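PDB 1W2L: cytochrome oxidase subunit II from Rhodothermus marinus, which probably forms, with subunit I, the functional core of a caa3 oxygen reductase, and carries a haem c in the cytochrome c domain described here. Local coordinates for residues 58-66 / 76-84. Sequence-based numbering, arbitrary orientation.
Sequences RESILQPGA and MPASYASLS. With HEC (heme c), chain B.
Met-76 and Pro-64 meet through their CB atoms, 3.7 Å apart, where the methionine loop of this class I cytochrome c fold passes the end of helix 54-62. From that CB the Met-76 chain bends at both later torsions (chi2 -74°, chi3 -87°), which curls it over the haem. CG lies above the porphyrin, SD binds the iron at 2.3 Å from FE, across the haem from His-22, and CE turns back to the helix, 3.1 Å from the carbonyl O of Ser-60. Ser-60 sets its own CB over the outer rim of pyrrole A, near C3A and CMA, on the Met-76 side of the haem, while its OG is hydrogen-bonded to Tyr-56 O. Next along the helix, Ile-61 divides its branches: CG1 and CD1 pack on haem methyl CMB, and CG2 meets Leu-83 CD1 at 3.6 Å, the two side chains crossing at about a right angle. Tyr-80 rests its CB on Ile-61 O (3.4 Å) and lays one ring face over haem CBB, 3.3 Å from the ring plane; its OH bonds to Lys-16 O. With an alanine in place of Tyr-80, CBB would probably lose its aromatic cover and Lys-16 O that hydrogen-bond partner. Farther from the haem, Leu-62 CD2 packs against Tyr-80 O. No direct hydrogen bond joins the segments; one water bridges them, donating to Leu-62 O at 2.8 Å and to Ala-81 O at 3.2 Å.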
loop_
_atom_site.group_PDB
_atom_site.type_symbol
_atom_site.label_atom_id
_atom_site.label_comp_id
_atom_site.label_asym_id
_atom_site.label_seq_id
_atom_site.Cartn_x
_atom_site.Cartn_y
_atom_site.Cartn_z
ATOM N N ARG A 58 -4.865 2.059 -4.854
ATOM C CA ARG A 58 -4.338 2.674 -6.066
ATOM C C ARG A 58 -3.934 4.110 -5.768
ATOM O O ARG A 58 -2.830 4.546 -6.167
ATOM C CB ARG A 58 -5.335 2.540 -7.254
ATOM C CG ARG A 58 -4.964 3.147 -8.573
ATOM C CD ARG A 58 -6.200 3.027 -9.522
ATOM N NE ARG A 58 -5.731 3.747 -10.717
ATOM C CZ ARG A 58 -4.971 3.309 -11.669
ATOM N NH1 ARG A 58 -4.562 2.031 -11.581
ATOM N NH2 ARG A 58 -4.630 4.108 -12.701
ATOM N N GLU A 59 -4.792 4.854 -5.123
ATOM C CA GLU A 59 -4.575 6.263 -4.791
ATOM C C GLU A 59 -3.358 6.388 -3.857
ATOM O O GLU A 59 -2.534 7.284 -3.950
ATOM C CB GLU A 59 -5.744 6.943 -4.125
ATOM C CG GLU A 59 -5.618 8.360 -3.616
ATOM C CD GLU A 59 -6.492 8.938 -2.534
ATOM O OE1 GLU A 59 -6.809 8.331 -1.464
ATOM O OE2 GLU A 59 -6.919 10.116 -2.710
ATOM N N SER A 60 -3.239 5.476 -2.904
ATOM C CA SER A 60 -2.156 5.487 -1.953
ATOM C C SER A 60 -0.795 5.299 -2.645
ATOM O O SER A 60 0.195 5.929 -2.212
ATOM C CB SER A 60 -2.350 4.389 -0.905
ATOM O OG SER A 60 -3.445 4.641 -0.073
ATOM N N ILE A 61 -0.760 4.504 -3.676
ATOM C CA ILE A 61 0.474 4.198 -4.395
ATOM C C ILE A 61 0.789 5.272 -5.422
ATOM O O ILE A 61 1.936 5.739 -5.521
ATOM C CB ILE A 61 0.349 2.791 -5.051
ATOM C CG1 ILE A 61 0.222 1.707 -3.985
ATOM C CG2 ILE A 61 1.529 2.528 -5.970
ATOM C CD1 ILE A 61 -0.208 0.357 -4.521
ATOM N N LEU A 62 -0.188 5.679 -6.213
ATOM C CA LEU A 62 -0.042 6.604 -7.321
ATOM C C LEU A 62 -0.173 8.056 -6.991
ATOM O O LEU A 62 0.356 8.894 -7.743
ATOM C CB LEU A 62 -1.038 6.340 -8.453
ATOM C CG LEU A 62 -0.831 5.016 -9.178
ATOM C CD1 LEU A 62 -1.957 4.787 -10.155
ATOM C CD2 LEU A 62 0.504 5.026 -9.925
ATOM N N GLN A 63 -0.787 8.348 -5.868
ATOM C CA GLN A 63 -0.900 9.705 -5.360
ATOM C C GLN A 63 -0.389 9.712 -3.931
ATOM O O GLN A 63 -1.120 10.126 -3.051
ATOM C CB GLN A 63 -2.335 10.253 -5.489
ATOM C CG GLN A 63 -2.952 10.228 -6.882
ATOM C CD GLN A 63 -4.453 10.552 -6.743
ATOM O OE1 GLN A 63 -5.304 9.706 -6.988
ATOM N NE2 GLN A 63 -4.716 11.769 -6.320
ATOM N N PRO A 64 0.901 9.360 -3.734
ATOM C CA PRO A 64 1.473 9.303 -2.394
ATOM C C PRO A 64 1.380 10.686 -1.756
ATOM O O PRO A 64 1.572 11.697 -2.432
ATOM C CB PRO A 64 2.904 8.909 -2.747
ATOM C CG PRO A 64 3.190 9.594 -4.043
ATOM C CD PRO A 64 1.930 9.140 -4.774
ATOM N N GLY A 65 1.070 10.674 -0.470
ATOM C CA GLY A 65 1.027 11.891 0.301
ATOM C C GLY A 65 -0.340 12.541 0.176
ATOM O O GLY A 65 -0.571 13.443 0.970
ATOM N N ALA A 66 -1.228 12.144 -0.739
ATOM C CA ALA A 66 -2.544 12.809 -0.801
ATOM C C ALA A 66 -3.476 12.549 0.376
ATOM O O ALA A 66 -4.119 13.503 0.833
ATOM C CB ALA A 66 -3.249 12.423 -2.112
ATOM N N MET A 76 5.708 8.470 2.070
ATOM C CA MET A 76 5.555 7.600 0.895
ATOM C C MET A 76 6.360 8.170 -0.270
ATOM O O MET A 76 6.178 9.343 -0.626
ATOM C CB MET A 76 4.071 7.461 0.502
ATOM C CG MET A 76 3.330 6.265 1.057
ATOM S SD MET A 76 3.797 4.743 0.248
ATOM C CE MET A 76 2.793 4.569 -1.124
ATOM N N PRO A 77 7.188 7.372 -0.940
ATOM C CA PRO A 77 7.983 7.842 -2.078
ATOM C C PRO A 77 7.220 8.399 -3.239
ATOM O O PRO A 77 6.202 7.896 -3.647
ATOM C CB PRO A 77 8.743 6.573 -2.530
ATOM C CG PRO A 77 8.918 5.825 -1.245
ATOM C CD PRO A 77 7.649 6.053 -0.482
ATOM N N ALA A 78 7.820 9.442 -3.834
ATOM C CA ALA A 78 7.356 10.045 -5.059
ATOM C C ALA A 78 7.442 9.122 -6.272
ATOM O O ALA A 78 6.659 9.223 -7.199
ATOM C CB ALA A 78 8.223 11.254 -5.363
ATOM N N SER A 79 8.423 8.231 -6.253
ATOM C CA SER A 79 8.718 7.483 -7.452
ATOM C C SER A 79 7.592 6.550 -7.901
ATOM O O SER A 79 7.532 6.211 -9.079
ATOM C CB SER A 79 10.040 6.723 -7.293
ATOM O OG SER A 79 9.944 5.783 -6.251
ATOM N N TYR A 80 6.721 6.162 -7.002
ATOM C CA TYR A 80 5.680 5.216 -7.369
ATOM C C TYR A 80 4.612 5.831 -8.274
ATOM O O TYR A 80 3.823 5.077 -8.863
ATOM C CB TYR A 80 5.040 4.612 -6.118
ATOM C CG TYR A 80 6.071 3.964 -5.231
ATOM C CD1 TYR A 80 7.152 3.248 -5.702
ATOM C CD2 TYR A 80 5.990 4.112 -3.860
ATOM C CE1 TYR A 80 8.075 2.696 -4.864
ATOM C CE2 TYR A 80 6.892 3.556 -3.015
ATOM C CZ TYR A 80 7.960 2.830 -3.494
ATOM O OH TYR A 80 8.847 2.276 -2.615
ATOM N N ALA A 81 4.543 7.158 -8.376
ATOM C CA ALA A 81 3.594 7.786 -9.268
ATOM C C ALA A 81 3.827 7.352 -10.707
ATOM O O ALA A 81 2.870 7.504 -11.482
ATOM C CB ALA A 81 3.706 9.295 -9.214
ATOM N N SER A 82 5.004 6.863 -11.034
ATOM C CA SER A 82 5.436 6.364 -12.322
ATOM C C SER A 82 5.189 4.890 -12.558
ATOM O O SER A 82 5.390 4.394 -13.679
ATOM C CB SER A 82 6.939 6.707 -12.452
ATOM O OG SER A 82 7.717 5.641 -11.949
ATOM N N LEU A 83 4.648 4.133 -11.596
ATOM C CA LEU A 83 4.388 2.721 -11.842
ATOM C C LEU A 83 3.354 2.522 -12.948
ATOM O O LEU A 83 2.368 3.256 -13.065
ATOM C CB LEU A 83 3.897 2.035 -10.559
ATOM C CG LEU A 83 4.920 1.917 -9.433
ATOM C CD1 LEU A 83 4.229 1.548 -8.148
ATOM C CD2 LEU A 83 6.020 0.926 -9.794
ATOM N N SER A 84 3.576 1.476 -13.732
ATOM C CA SER A 84 2.674 1.122 -14.822
ATOM C C SER A 84 1.367 0.503 -14.309
ATOM O O SER A 84 1.282 0.083 -13.160
ATOM C CB SER A 84 3.302 0.102 -15.758
ATOM O OG SER A 84 3.318 -1.162 -15.098
HETATM FE FE HEC B . 3.730 2.928 1.619
HETATM C CHA HEC B . 1.020 4.058 3.362
HETATM C CHB HEC B . 1.668 1.106 -0.391
HETATM C CHC HEC B . 6.426 1.888 -0.158
HETATM C CHD HEC B . 5.801 4.457 3.870
HETATM N NA HEC B . 1.728 2.662 1.503
HETATM C C1A HEC B . 0.769 3.248 2.306
HETATM C C2A HEC B . -0.498 2.653 1.963
HETATM C C3A HEC B . -0.325 1.873 0.887
HETATM C C4A HEC B . 1.096 1.853 0.576
HETATM C CMA HEC B . -1.350 0.998 0.166
HETATM C CAA HEC B . -1.768 2.860 2.797
HETATM C CBA HEC B . -1.653 1.883 3.965
HETATM C CGA HEC B . -2.811 1.886 5.020
HETATM O O1A HEC B . -2.535 1.268 6.020
HETATM O O2A HEC B . -3.846 2.559 4.768
HETATM N NB HEC B . 3.993 1.713 0.030
HETATM C C1B HEC B . 3.037 1.056 -0.599
HETATM C C2B HEC B . 3.605 0.228 -1.687
HETATM C C3B HEC B . 4.947 0.515 -1.657
HETATM C C4B HEC B . 5.208 1.404 -0.572
HETATM C CMB HEC B . 2.855 -0.703 -2.549
HETATM C CAB HEC B . 6.034 -0.005 -2.568
HETATM C CBB HEC B . 5.676 0.299 -4.043
HETATM N NC HEC B . 5.701 3.159 1.770
HETATM C C1C HEC B . 6.658 2.614 0.915
HETATM C C2C HEC B . 7.990 3.003 1.442
HETATM C C3C HEC B . 7.803 3.715 2.549
HETATM C C4C HEC B . 6.390 3.843 2.767
HETATM C CMC HEC B . 9.287 2.563 0.764
HETATM C CAC HEC B . 8.847 4.190 3.568
HETATM C CBC HEC B . 9.934 5.119 3.080
HETATM N ND HEC B . 3.449 4.071 3.258
HETATM C C1D HEC B . 4.430 4.567 4.063
HETATM C C2D HEC B . 3.853 5.247 5.200
HETATM C C3D HEC B . 2.537 5.141 5.018
HETATM C C4D HEC B . 2.255 4.425 3.829
HETATM C CMD HEC B . 4.624 5.871 6.284
HETATM C CAD HEC B . 1.420 5.708 5.978
HETATM C CBD HEC B . 1.159 7.192 5.730
HETATM C CGD HEC B . 0.328 7.394 4.509
HETATM O O1D HEC B . 0.820 7.936 3.477
HETATM O O2D HEC B . -0.866 6.967 4.519
HETATM O O HOH W 1 0.311 9.108 -10.549
#